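Endoglucanase (Clostridium thermocellum, PDB 2E4T) hydrolyses internal beta-1,4-glucosidic bonds of cellulose and xyloglucan, this chain being the glycoside hydrolase family 44 part of a larger multidomain enzyme. Local coordinates at residues I448-K453 and T459-S464; V422-S427 and S432-S437; K41-G44 and G50-W53; E54-N59 and A87-T92. One frame throughout, in Å; residues are numbered along the deposited sequence. Where two conformers were deposited one is given.

Contact 1: I448-K453 and T459-S464; sequences IILLNK and TTFNFS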
# COMPACT_ATOMS: atom_id res chain seq x y z
N ILE A 448 14.89 17.00 4.31
CA ILE A 448 15.56 16.29 3.25
C ILE A 448 15.81 14.86 3.71
O ILE A 448 16.45 14.64 4.76
CB ILE A 448 16.93 16.93 2.87
CG1 ILE A 448 16.74 18.41 2.49
CG2 ILE A 448 17.58 16.14 1.76
CD1 ILE A 448 18.07 19.17 2.45
N ILE A 449 15.34 13.88 2.94
CA ILE A 449 15.74 12.48 3.15
C ILE A 449 16.87 12.22 2.17
O ILE A 449 16.75 12.46 0.96
CB ILE A 449 14.55 11.49 2.80
CG1 ILE A 449 13.36 11.68 3.72
CG2 ILE A 449 15.05 10.09 2.83
CD1 ILE A 449 13.67 11.40 5.11
N LEU A 450 18.01 11.78 2.71
CA LEU A 450 19.23 11.60 1.94
C LEU A 450 19.71 10.16 2.15
O LEU A 450 19.98 9.77 3.30
CB LEU A 450 20.31 12.60 2.44
CG LEU A 450 21.66 12.45 1.76
CD1 LEU A 450 21.62 12.76 0.27
CD2 LEU A 450 22.64 13.42 2.48
N LEU A 451 19.74 9.40 1.06
CA LEU A 451 20.07 7.96 1.14
C LEU A 451 21.38 7.73 0.40
O LEU A 451 21.50 8.02 -0.80
CB LEU A 451 18.94 7.13 0.48
CG LEU A 451 17.55 7.43 1.03
CD1 LEU A 451 16.49 6.56 0.34
CD2 LEU A 451 17.48 7.21 2.53
N ASN A 452 22.35 7.16 1.13
CA ASN A 452 23.62 6.77 0.51
C ASN A 452 23.60 5.28 0.26
O ASN A 452 23.66 4.48 1.22
CB ASN A 452 24.80 7.15 1.38
CG ASN A 452 26.10 6.91 0.65
OD1 ASN A 452 26.11 6.82 -0.58
ND2 ASN A 452 27.22 6.85 1.39
N LYS A 453 23.46 4.91 -1.02
CA LYS A 453 23.43 3.52 -1.46
C LYS A 453 24.84 2.95 -1.71
O LYS A 453 24.97 1.78 -2.05
CB LYS A 453 22.56 3.37 -2.70
CG LYS A 453 21.12 3.74 -2.47
CD LYS A 453 20.27 3.55 -3.73
CE LYS A 453 20.31 4.69 -4.71
NZ LYS A 453 19.76 4.33 -6.08
N THR A 459 29.98 8.79 0.84
CA THR A 459 29.70 9.67 -0.30
C THR A 459 29.63 11.11 0.22
O THR A 459 28.98 11.38 1.25
CB THR A 459 28.37 9.29 -0.98
OG1 THR A 459 28.48 7.95 -1.42
CG2 THR A 459 28.07 10.21 -2.17
N THR A 460 30.31 12.02 -0.49
CA THR A 460 30.27 13.44 -0.16
C THR A 460 29.19 14.11 -1.00
O THR A 460 29.26 14.06 -2.22
CB THR A 460 31.66 14.07 -0.42
OG1 THR A 460 32.60 13.44 0.46
CG2 THR A 460 31.60 15.58 -0.22
N PHE A 461 28.26 14.79 -0.32
CA PHE A 461 27.20 15.49 -1.01
C PHE A 461 27.38 16.99 -0.89
O PHE A 461 27.50 17.54 0.19
CB PHE A 461 25.84 15.09 -0.37
CG PHE A 461 25.48 13.66 -0.61
CD1 PHE A 461 24.93 13.25 -1.81
CD2 PHE A 461 25.74 12.69 0.38
CE1 PHE A 461 24.59 11.91 -2.02
CE2 PHE A 461 25.40 11.36 0.20
CZ PHE A 461 24.82 10.96 -1.01
N ASN A 462 27.44 17.64 -2.06
CA ASN A 462 27.47 19.12 -2.10
C ASN A 462 26.06 19.62 -2.37
O ASN A 462 25.53 19.40 -3.48
CB ASN A 462 28.41 19.58 -3.22
CG ASN A 462 29.85 19.25 -2.93
OD1 ASN A 462 30.28 19.28 -1.77
ND2 ASN A 462 30.59 18.83 -3.95
N PHE A 463 25.46 20.25 -1.37
CA PHE A 463 24.11 20.79 -1.47
C PHE A 463 24.10 22.23 -1.91
O PHE A 463 24.87 23.05 -1.39
CB PHE A 463 23.41 20.72 -0.11
CG PHE A 463 22.87 19.36 0.26
CD1 PHE A 463 21.53 19.09 0.05
CD2 PHE A 463 23.68 18.35 0.75
CE1 PHE A 463 20.97 17.86 0.39
CE2 PHE A 463 23.10 17.12 1.12
CZ PHE A 463 21.74 16.91 0.93
N SER A 464 23.18 22.56 -2.82
CA SER A 464 22.90 23.94 -3.22
C SER A 464 21.39 24.10 -3.19
O SER A 464 20.68 23.31 -3.86
CB SER A 464 23.42 24.18 -4.64
OG SER A 464 24.80 24.00 -4.75
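I448 and L450 of strand 442-452 meet F461 and F463 of strand 459-466 in a buried, largely apolar contact inside the beta-sheet domain. Both strands belong to one mixed sheet but are not neighbours in it. Their side chains, not their backbones, join them: the segment axes come no closer than 9.2 Å and run at 148°, roughly antiparallel. In the middle, L450 CG lies anti to the backbone N (chi1 176°), which directs the branched end between the two rings. CD1 makes a CH-pi contact almost squarely over the F461 ring, 3.7 Å from its centroid, while T459 CG2 lies against the opposite face. CD2 fills the angle between the rims of F461 and F463, 3.8 Å from F461 CD2 and, in the plane of the F463 ring, 3.9 Å from F463 CZ. At the neighbouring carbon, F463 CE1, I448 CD1 approaches to 3.8 Å. Beyond F461 the apolar row ends in a polar link, where T459 OG1 donates to N452 OD1 over 2.8 Å, tilted from the carbonyl plane. The amide is gripped further: OD1 also accepts from N454 N, and ND2 donates to P505 O, which fixes its rotation. Strand 499-504 lies alongside, with V504 touching L450, N452 and F461 and the F500 ring stacked on F463, while strands 432-439 and 508-514 bond the backbone of 448-452 and I14 of strand 8-22 packs on I448.

Contact 2: V422-S427 and S432-S437; sequences VKCETS and SSAYAS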
# COMPACT_ATOMS: atom_id res chain seq x y z
N VAL A 422 9.09 19.22 -2.83
CA VAL A 422 9.70 20.28 -3.59
C VAL A 422 10.82 19.69 -4.45
O VAL A 422 11.36 18.58 -4.16
CB VAL A 422 10.21 21.46 -2.75
CG1 VAL A 422 9.10 21.99 -1.89
CG2 VAL A 422 11.42 21.07 -1.91
N LYS A 423 11.24 20.46 -5.46
CA LYS A 423 12.24 19.97 -6.39
C LYS A 423 13.58 19.67 -5.68
O LYS A 423 14.13 20.53 -4.97
CB LYS A 423 12.48 21.04 -7.48
CG LYS A 423 13.46 20.60 -8.56
CD LYS A 423 13.52 21.67 -9.68
CE LYS A 423 14.39 21.18 -10.87
NZ LYS A 423 13.81 19.93 -11.49
N CYS A 424 14.12 18.46 -5.96
CA CYS A 424 15.35 18.02 -5.29
C CYS A 424 16.00 17.01 -6.24
O CYS A 424 15.46 15.91 -6.43
CB CYS A 424 15.03 17.37 -3.95
SG CYS A 424 16.44 16.69 -3.09
N GLU A 425 17.11 17.39 -6.86
CA GLU A 425 17.76 16.60 -7.89
C GLU A 425 19.12 16.13 -7.39
O GLU A 425 19.83 16.92 -6.79
CB GLU A 425 17.90 17.41 -9.18
CG GLU A 425 16.59 18.03 -9.72
CD GLU A 425 15.52 17.05 -10.05
OE1 GLU A 425 15.81 15.85 -10.30
OE2 GLU A 425 14.33 17.46 -10.09
N THR A 426 19.48 14.89 -7.67
CA THR A 426 20.81 14.34 -7.39
C THR A 426 21.54 14.14 -8.72
O THR A 426 20.91 13.69 -9.71
CB THR A 426 20.77 13.02 -6.61
OG1 THR A 426 19.95 11.95 -7.14
CG2 THR A 426 22.13 12.63 -6.42
N SER A 427 22.87 14.37 -8.73
CA SER A 427 23.68 14.12 -9.93
C SER A 427 24.00 12.64 -10.11
O SER A 427 24.60 12.27 -11.13
CB SER A 427 24.99 14.93 -9.87
OG SER A 427 25.78 14.50 -8.79
N SER A 432 22.79 7.31 -4.94
CA SER A 432 22.04 8.08 -3.96
C SER A 432 20.62 8.27 -4.36
O SER A 432 20.26 8.12 -5.52
CB SER A 432 22.72 9.45 -3.74
OG SER A 432 22.56 10.32 -4.87
N SER A 433 19.82 8.65 -3.35
CA SER A 433 18.51 9.25 -3.59
C SER A 433 18.36 10.41 -2.61
O SER A 433 18.93 10.39 -1.51
CB SER A 433 17.36 8.28 -3.33
OG SER A 433 17.51 7.13 -4.16
N ALA A 434 17.53 11.39 -3.01
CA ALA A 434 17.26 12.50 -2.13
C ALA A 434 15.86 13.01 -2.42
O ALA A 434 15.48 13.17 -3.58
CB ALA A 434 18.32 13.64 -2.29
N TYR A 435 15.12 13.26 -1.33
CA TYR A 435 13.77 13.79 -1.41
C TYR A 435 13.66 14.98 -0.49
O TYR A 435 14.17 14.93 0.63
CB TYR A 435 12.72 12.71 -0.97
CG TYR A 435 12.88 11.46 -1.76
CD1 TYR A 435 12.34 11.36 -3.06
CD2 TYR A 435 13.65 10.37 -1.31
CE1 TYR A 435 12.55 10.26 -3.85
CE2 TYR A 435 13.89 9.26 -2.09
CZ TYR A 435 13.37 9.22 -3.37
OH TYR A 435 13.60 8.16 -4.24
N ALA A 436 12.96 16.04 -0.92
CA ALA A 436 12.85 17.23 -0.10
C ALA A 436 11.37 17.64 0.03
O ALA A 436 10.57 17.39 -0.88
CB ALA A 436 13.65 18.40 -0.69
N SER A 437 11.08 18.25 1.18
CA SER A 437 9.71 18.69 1.40
C SER A 437 9.72 19.87 2.38
O SER A 437 10.66 20.14 3.13
CB SER A 437 8.86 17.57 2.01
OG SER A 437 9.42 17.16 3.26
O HOH W 1 11.77 15.88 -3.59
O HOH W 2 13.54 14.36 -5.21
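A436 CB sits among the apolar atoms of the facing strand, 3.7 Å from V422 CG2 and 3.7 Å from C424 CB. The thiol extends this patch along the strand: with SG anti to the backbone N (chi1 176°), C424 SG lies 3.7 Å from A434 CB. V422, C424, A434 and A436 thus meet on one face of the sheet, where I14 of strand 8-22 also touches C424. Around this centre the backbones are paired only loosely, and the segment axes approach no closer than 6.0 Å. V422 N donates to A436 O at 3.1 Å, a straight bond (167°) that nevertheless comes from above the carbonyl plane. Beside it a water lies 2.8 Å from V422 O and accepts from A436 N at 2.9 Å. A second water sits between C424 O and A434 O, two acceptors that could not bond each other. At the polar edge K423 and E425 turn away from strand 432-439, and K423 NZ forms a salt bridge with E425 OE2 at 2.9 Å as well as one with E19. S432 OG bonds to D428 O in the turn, while S433 OG and Y435 OH both bond to D376 OD1. The whole is an antiparallel beta hairpin, strands 420-426 and 432-439, with waters bridging the strands where direct backbone bonds are missing.

Contact 3: K41-G44 and G50-W53; sequences KRFG and GYNW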
# COMPACT_ATOMS: atom_id res chain seq x y z
N LYS A 41 -3.90 1.95 7.97
CA LYS A 41 -3.99 0.53 8.28
C LYS A 41 -4.97 -0.12 7.32
O LYS A 41 -6.11 0.35 7.18
CB LYS A 41 -4.46 0.30 9.73
CG LYS A 41 -3.39 0.52 10.77
CD LYS A 41 -2.14 -0.36 10.63
CE LYS A 41 -2.39 -1.85 10.58
NZ LYS A 41 -2.96 -2.40 11.86
N ARG A 42 -4.52 -1.21 6.69
CA ARG A 42 -5.37 -2.01 5.80
C ARG A 42 -5.68 -3.35 6.44
O ARG A 42 -4.77 -4.06 6.87
CB ARG A 42 -4.64 -2.25 4.46
CG ARG A 42 -5.37 -3.26 3.56
CD ARG A 42 -4.69 -3.29 2.21
NE ARG A 42 -5.26 -4.22 1.25
CZ ARG A 42 -4.77 -5.42 0.95
NH1 ARG A 42 -3.82 -5.98 1.68
NH2 ARG A 42 -5.29 -6.03 -0.14
N PHE A 43 -7.01 -3.65 6.46
CA PHE A 43 -7.52 -4.98 6.78
C PHE A 43 -7.76 -5.67 5.44
O PHE A 43 -8.72 -5.31 4.74
CB PHE A 43 -8.83 -4.82 7.57
CG PHE A 43 -9.57 -6.11 7.81
CD1 PHE A 43 -9.12 -7.02 8.80
CD2 PHE A 43 -10.73 -6.42 7.11
CE1 PHE A 43 -9.80 -8.21 9.04
CE2 PHE A 43 -11.46 -7.61 7.40
CZ PHE A 43 -10.97 -8.47 8.35
N GLY A 44 -6.82 -6.53 5.03
CA GLY A 44 -6.88 -7.06 3.69
C GLY A 44 -6.03 -8.31 3.59
O GLY A 44 -5.53 -8.84 4.59
N GLY A 50 -13.09 -14.46 2.57
CA GLY A 50 -14.19 -15.27 3.11
C GLY A 50 -14.63 -14.87 4.51
O GLY A 50 -15.33 -15.62 5.18
N TYR A 51 -14.19 -13.69 4.98
CA TYR A 51 -14.58 -13.19 6.29
C TYR A 51 -16.07 -12.85 6.32
O TYR A 51 -16.57 -12.12 5.46
CB TYR A 51 -13.76 -11.91 6.60
CG TYR A 51 -14.25 -11.18 7.85
CD1 TYR A 51 -14.06 -11.72 9.12
CD2 TYR A 51 -14.96 -9.98 7.73
CE1 TYR A 51 -14.52 -11.07 10.25
CE2 TYR A 51 -15.44 -9.33 8.86
CZ TYR A 51 -15.25 -9.88 10.11
OH TYR A 51 -15.77 -9.22 11.20
N ASN A 52 -16.76 -13.38 7.35
CA ASN A 52 -18.19 -13.16 7.53
C ASN A 52 -18.38 -12.19 8.69
O ASN A 52 -18.16 -12.54 9.85
CB ASN A 52 -18.85 -14.50 7.84
CG ASN A 52 -20.35 -14.40 8.00
OD1 ASN A 52 -20.89 -13.32 8.25
ND2 ASN A 52 -21.02 -15.55 7.86
N TRP A 53 -18.82 -10.94 8.40
CA TRP A 53 -18.92 -9.96 9.46
C TRP A 53 -19.97 -10.34 10.52
O TRP A 53 -19.94 -9.82 11.64
CB TRP A 53 -19.26 -8.57 8.88
CG TRP A 53 -20.69 -8.39 8.48
CD1 TRP A 53 -21.29 -8.82 7.33
CD2 TRP A 53 -21.69 -7.66 9.22
NE1 TRP A 53 -22.63 -8.42 7.31
CE2 TRP A 53 -22.88 -7.72 8.45
CE3 TRP A 53 -21.69 -6.96 10.43
CZ2 TRP A 53 -24.05 -7.05 8.86
CZ3 TRP A 53 -22.84 -6.31 10.83
CH2 TRP A 53 -24.00 -6.36 10.05
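F43 and Y51 form a T-shaped (edge-to-face) aromatic pair, with the edge of F43 directed at the face of Y51. The ring planes stand at 81° and the centroids are 5.6 Å apart. The touch is off-centre: F43 CZ lies over the rim of the Y51 ring rather than its middle, and the closest carbons, F43 CE2 and Y51 CD2, are 4.2 Å apart. In both residues CG is anti to the backbone N (chi1 173° for F43, 171° for Y51); these torsions extend the two rings away from their backbones, so that they meet between the strand end and the loop. On the opposite face of Y51, the backbone W53 N stands 3.7 Å above the ring plane, so the ring is held between the strand end and its own loop. Further apolar packing comes from helix 88-99, whose V89 touches both rings and whose V90 also touches F43.

The polar interaction of the pair lies at the far end of the Y51 ring, where the hydroxyl is hydrogen-bonded to N56 OD1 and the position of the ring is thereby fixed.

Strand 40-43 is one of the eight parallel strands of the TIM-like barrel, bonded to strand 104-109 and, through R42 and S30, to strand 26-30; the aromatic pair ties its C-terminal end to the loop that follows, as in a beta/alpha barrel whose loops after the strands surround the substrate site.

Contact 4: E54-N59 and A87-T92; sequences ENNFSN and ASVVTT. With CA (calcium ion), chain C.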
# COMPACT_ATOMS: atom_id res chain seq x y z
N GLU A 54 -20.92 -11.21 10.15
CA GLU A 54 -21.99 -11.52 11.11
C GLU A 54 -21.49 -12.33 12.29
O GLU A 54 -22.03 -12.20 13.39
CB GLU A 54 -23.13 -12.27 10.42
CG GLU A 54 -23.74 -11.51 9.25
CD GLU A 54 -24.96 -12.23 8.66
OE1 GLU A 54 -25.15 -13.46 8.94
OE2 GLU A 54 -25.73 -11.59 7.89
N ASN A 55 -20.50 -13.21 12.04
CA ASN A 55 -20.02 -14.15 13.08
C ASN A 55 -18.52 -14.19 13.21
O ASN A 55 -18.01 -14.90 14.08
CB ASN A 55 -20.62 -15.53 12.85
CG ASN A 55 -20.26 -16.06 11.50
OD1 ASN A 55 -19.23 -15.69 10.90
ND2 ASN A 55 -21.11 -16.94 10.98
N ASN A 56 -17.77 -13.43 12.38
CA ASN A 56 -16.31 -13.30 12.45
C ASN A 56 -15.52 -14.52 11.97
O ASN A 56 -14.29 -14.48 12.08
CB ASN A 56 -15.83 -12.83 13.82
CG ASN A 56 -16.46 -11.52 14.19
OD1 ASN A 56 -16.17 -10.47 13.56
ND2 ASN A 56 -17.33 -11.54 15.17
N PHE A 57 -16.19 -15.54 11.45
CA PHE A 57 -15.45 -16.65 10.89
C PHE A 57 -14.83 -16.25 9.56
O PHE A 57 -15.27 -15.30 8.89
CB PHE A 57 -16.36 -17.87 10.72
CG PHE A 57 -16.95 -18.35 12.03
CD1 PHE A 57 -16.14 -18.62 13.12
CD2 PHE A 57 -18.32 -18.61 12.15
CE1 PHE A 57 -16.68 -19.09 14.30
CE2 PHE A 57 -18.88 -19.07 13.32
CZ PHE A 57 -18.05 -19.31 14.40
N SER A 58 -13.81 -17.00 9.15
CA SER A 58 -13.14 -16.75 7.88
C SER A 58 -12.45 -18.06 7.46
O SER A 58 -12.39 -19.02 8.24
CB SER A 58 -12.10 -15.62 7.98
OG SER A 58 -11.05 -15.96 8.88
N ASN A 59 -11.92 -18.06 6.22
CA ASN A 59 -11.36 -19.27 5.65
C ASN A 59 -9.94 -19.01 5.16
O ASN A 59 -9.64 -18.02 4.49
CB ASN A 59 -12.27 -19.77 4.50
CG ASN A 59 -11.93 -21.21 4.11
OD1 ASN A 59 -10.95 -21.45 3.37
ND2 ASN A 59 -12.68 -22.18 4.64
N ALA A 87 -18.95 -7.98 13.43
CA ALA A 87 -17.84 -7.13 12.99
C ALA A 87 -16.78 -6.92 14.04
O ALA A 87 -15.93 -6.03 13.83
CB ALA A 87 -18.34 -5.78 12.43
N SER A 88 -16.71 -7.72 15.12
CA SER A 88 -15.70 -7.44 16.15
C SER A 88 -14.28 -7.56 15.62
O SER A 88 -13.38 -6.86 16.14
CB SER A 88 -15.91 -8.32 17.38
OG SER A 88 -15.73 -9.67 17.00
N VAL A 89 -14.01 -8.39 14.62
CA VAL A 89 -12.66 -8.39 14.02
C VAL A 89 -12.35 -6.98 13.49
O VAL A 89 -11.24 -6.47 13.69
CB VAL A 89 -12.60 -9.45 12.90
CG1 VAL A 89 -11.42 -9.22 11.97
CG2 VAL A 89 -12.54 -10.82 13.51
N VAL A 90 -13.29 -6.39 12.76
CA VAL A 90 -13.08 -5.10 12.09
C VAL A 90 -13.13 -3.95 13.08
O VAL A 90 -12.33 -2.99 12.96
CB VAL A 90 -14.05 -4.96 10.91
CG1 VAL A 90 -14.05 -3.56 10.37
CG2 VAL A 90 -13.66 -5.97 9.83
N THR A 91 -14.04 -4.01 14.07
CA THR A 91 -14.08 -2.92 15.02
C THR A 91 -12.87 -2.97 15.97
O THR A 91 -12.36 -1.89 16.37
CB THR A 91 -15.41 -2.89 15.79
OG1 THR A 91 -15.56 -4.08 16.59
CG2 THR A 91 -16.60 -2.75 14.84
N THR A 92 -12.35 -4.16 16.30
CA THR A 92 -11.09 -4.18 17.04
C THR A 92 -9.97 -3.59 16.19
O THR A 92 -9.15 -2.79 16.68
CB THR A 92 -10.73 -5.63 17.49
OG1 THR A 92 -11.77 -6.10 18.35
CG2 THR A 92 -9.42 -5.68 18.23
CA CA C . -27.21 -13.50 7.48
O HOH W 3 -28.79 -11.78 7.01
O HOH W 4 -26.41 -15.75 7.49
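N56 points its amide at the first turn of helix 88-99, where V89 N is the hydrogen-bonding partner and S88 lies alongside. V89 N donates to N56 OD1 at 3.2 Å; the bond is nearly straight (177°), yet the donor stands above the carbonyl plane, 57° out of it. The amide is held by several bonds: besides the link to the Y51 hydroxyl, ND2 donates to T85 O, so its flip state is well defined. Beside it V89 CG2 packs on N56 CB at 3.9 Å, while S88 OG turns to its own partner, E82 O. A87 is the N-cap, and V89 N is an N-H of the first turn. Further along, T92 N and T92 OG1 reach S88 O from opposite faces of its plane, the hydroxyl at 2.8 Å. N56 itself sits in the middle of an Asx turn, F57 N to N55 OD1 at 3.1 Å. E54 leads the other way: its extended side chain binds calcium through both OE1 and OE2, each at 2.5 Å, with two waters and D150, D153 and Y155 completing seven coordinating oxygens. L73 of helix 71-75 packs on N56, S88 and V89, strand 40-43 meets the helix through F43, and helix 158-169 lies against A87, V90 and T91.

In the fold
Along the chain the order is contact 3, contact 4, contact 2, contact 1, each closing before the next opens. They form two pairs on opposite sides of the chain's centre. Contacts 3 and 4, centres 8 Å apart, touch in the TIM-like barrel, where the loop after strand 40-43 runs on past the calcium-binding E54 and meets the start of helix 88-99. Contacts 1 and 2, also with centres 8 Å apart, share the mixed sheet, in which strands 432-439 and 442-452 are adjacent. Centres of the two pairs lie about 37 to 47 Å apart without touching: one pair belongs to the mixed sheet, the other to the parallel barrel sheet and its surrounding loops and helices.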